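Local coordinates for protein beta-glucanase (Podospora anserina, PDB 4LE4) that probably hydrolyses beta-glucans as a glycoside hydrolase of family GH131, and binds cellotriose, at residues Glu114-Phe119 with Glu126-Trp131. Sequence-based numbering, arbitrary orientation.
Sequences EHQIAF and ELKSGW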
loop_
_atom_site.group_PDB
_atom_site.type_symbol
_atom_site.label_atom_id
_atom_site.label_comp_id
_atom_site.label_asym_id
_atom_site.label_seq_id
_atom_site.Cartn_x
_atom_site.Cartn_y
_atom_site.Cartn_z
ATOM N N GLU A 114 13.481 -6.572 -5.854
ATOM C CA GLU A 114 12.635 -6.600 -4.668
ATOM C C GLU A 114 11.807 -5.316 -4.544
ATOM O O GLU A 114 12.314 -4.218 -4.749
ATOM C CB GLU A 114 13.499 -6.788 -3.419
ATOM C CG GLU A 114 12.731 -6.622 -2.094
ATOM C CD GLU A 114 13.609 -6.915 -0.854
ATOM O OE1 GLU A 114 14.729 -7.470 -0.992
ATOM O OE2 GLU A 114 13.168 -6.603 0.263
ATOM N N HIS A 115 10.522 -5.470 -4.213
ATOM C CA HIS A 115 9.646 -4.321 -4.000
ATOM C C HIS A 115 9.125 -4.474 -2.592
ATOM O O HIS A 115 8.858 -5.593 -2.159
ATOM C CB HIS A 115 8.433 -4.339 -4.940
ATOM C CG HIS A 115 8.791 -4.169 -6.386
ATOM N ND1 HIS A 115 9.467 -5.134 -7.105
ATOM C CD2 HIS A 115 8.544 -3.159 -7.249
ATOM C CE1 HIS A 115 9.618 -4.723 -8.355
ATOM N NE2 HIS A 115 9.067 -3.527 -8.467
ATOM N N GLN A 116 9.028 -3.351 -1.898
ATOM C CA GLN A 116 8.487 -3.284 -0.531
ATOM C C GLN A 116 7.261 -2.381 -0.730
ATOM O O GLN A 116 7.382 -1.278 -1.231
ATOM C CB GLN A 116 9.533 -2.687 0.404
ATOM C CG GLN A 116 10.666 -3.734 0.638
ATOM C CD GLN A 116 11.948 -3.144 1.181
ATOM O OE1 GLN A 116 11.972 -2.011 1.645
ATOM N NE2 GLN A 116 13.029 -3.924 1.132
ATOM N N ILE A 117 6.108 -2.873 -0.299
ATOM C CA ILE A 117 4.823 -2.226 -0.551
ATOM C C ILE A 117 3.977 -2.008 0.693
ATOM O O ILE A 117 3.845 -2.922 1.503
ATOM C CB ILE A 117 4.037 -3.145 -1.519
ATOM C CG1 ILE A 117 4.906 -3.413 -2.778
ATOM C CG2 ILE A 117 2.704 -2.517 -1.895
ATOM C CD1 ILE A 117 4.492 -4.628 -3.609
ATOM N N ALA A 118 3.364 -0.831 0.832
ATOM C CA ALA A 118 2.481 -0.585 2.003
ATOM C C ALA A 118 3.211 -0.941 3.318
ATOM O O ALA A 118 2.676 -1.613 4.218
ATOM C CB ALA A 118 1.237 -1.415 1.867
ATOM N N PHE A 119 4.422 -0.440 3.433
ATOM C CA PHE A 119 5.272 -0.750 4.581
ATOM C C PHE A 119 5.362 0.319 5.628
ATOM O O PHE A 119 5.204 1.511 5.329
ATOM C CB PHE A 119 6.709 -1.050 4.080
ATOM C CG PHE A 119 7.379 0.126 3.344
ATOM C CD1 PHE A 119 7.263 0.263 1.950
ATOM C CD2 PHE A 119 8.140 1.057 4.043
ATOM C CE1 PHE A 119 7.911 1.322 1.276
ATOM C CE2 PHE A 119 8.794 2.119 3.390
ATOM C CZ PHE A 119 8.679 2.254 2.002
ATOM N N GLU A 126 4.700 -5.466 5.969
ATOM C CA GLU A 126 4.655 -4.881 4.619
ATOM C C GLU A 126 4.352 -6.018 3.651
ATOM O O GLU A 126 4.290 -7.195 4.059
ATOM C CB GLU A 126 6.054 -4.352 4.280
ATOM C CG GLU A 126 7.140 -5.491 4.202
ATOM C CD GLU A 126 8.582 -4.990 4.305
ATOM O OE1 GLU A 126 8.867 -3.937 3.720
ATOM O OE2 GLU A 126 9.453 -5.660 4.946
ATOM N N LEU A 127 4.129 -5.679 2.373
ATOM C CA LEU A 127 4.029 -6.726 1.361
ATOM C C LEU A 127 5.362 -6.604 0.609
ATOM O O LEU A 127 6.028 -5.563 0.669
ATOM C CB LEU A 127 2.888 -6.495 0.356
ATOM C CG LEU A 127 1.475 -6.428 0.928
ATOM C CD1 LEU A 127 0.479 -6.337 -0.253
ATOM C CD2 LEU A 127 1.178 -7.622 1.813
ATOM N N LYS A 128 5.754 -7.680 -0.068
ATOM C CA LYS A 128 6.955 -7.662 -0.880
ATOM C C LYS A 128 6.663 -8.417 -2.144
ATOM O O LYS A 128 5.751 -9.241 -2.211
ATOM C CB LYS A 128 8.130 -8.346 -0.170
ATOM C CG LYS A 128 8.690 -7.536 0.982
ATOM C CD LYS A 128 10.025 -8.121 1.442
ATOM C CE LYS A 128 10.650 -7.226 2.505
ATOM N NZ LYS A 128 12.058 -7.608 2.781
ATOM N N SER A 129 7.442 -8.131 -3.177
ATOM C CA SER A 129 7.279 -8.848 -4.412
ATOM C C SER A 129 8.655 -8.853 -5.100
ATOM O O SER A 129 9.550 -8.080 -4.732
ATOM C CB SER A 129 6.226 -8.171 -5.307
ATOM O OG SER A 129 6.734 -6.992 -5.935
ATOM N N GLY A 130 8.792 -9.715 -6.097
ATOM C CA GLY A 130 10.044 -9.788 -6.821
ATOM C C GLY A 130 11.088 -10.693 -6.190
ATOM O O GLY A 130 10.856 -11.342 -5.190
ATOM N N TRP A 131 12.242 -10.738 -6.839
ATOM C CA TRP A 131 13.370 -11.565 -6.438
ATOM C C TRP A 131 14.039 -10.937 -5.230
ATOM O O TRP A 131 14.652 -9.895 -5.323
ATOM C CB TRP A 131 14.297 -11.675 -7.659
ATOM C CG TRP A 131 15.544 -12.440 -7.478
ATOM C CD1 TRP A 131 15.920 -13.193 -6.393
ATOM C CD2 TRP A 131 16.612 -12.523 -8.419
ATOM N NE1 TRP A 131 17.174 -13.736 -6.609
ATOM C CE2 TRP A 131 17.619 -13.343 -7.842
ATOM C CE3 TRP A 131 16.822 -11.986 -9.696
ATOM C CZ2 TRP A 131 18.824 -13.633 -8.512
ATOM C CZ3 TRP A 131 18.012 -12.276 -10.355
ATOM C CH2 TRP A 131 18.996 -13.092 -9.757
#
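Ile-117 and Leu-127 face each other as a hydrogen-bonded pair in an antiparallel beta hairpin and show how a strand pair can present one packed and one polar face. Their backbones exchange two bonds, the one from Leu-127 N to Ile-117 O being nearly straight at 176°. Ile-117 CB stands 4.0 Å from Leu-127 CB. On this tightly packed face Leu-101 of strand 94-102, in the opposing sheet of the concanavalin-like fold, touches both side chains. His-115 and Ser-129 continue the same face: Ser-129 OG lies 3.3 Å from His-115 CB, while the ring's NE2 is hydrogen-bonded to Glu-222. On the other face Glu-114, Gln-116 and Lys-128 form a polar, partly solvent-exposed cluster. Glu-114 OE2 accepts from Lys-128 NZ at 2.9 Å and from Gln-116 NE2, the two donors arriving from opposite faces of the carboxylate. An alanine at Glu-114 would probably leave the Lys-128 ammonium with just its long salt bridge to Glu-126 within the hairpin, and the Gln-116 amide freer to turn. The chemistry implies strands held in register by four backbone bonds, sealed by apolar packing at Ile-117 and Leu-127, and tied on the polar side by a salt bridge whose acid Gln-116 steadies.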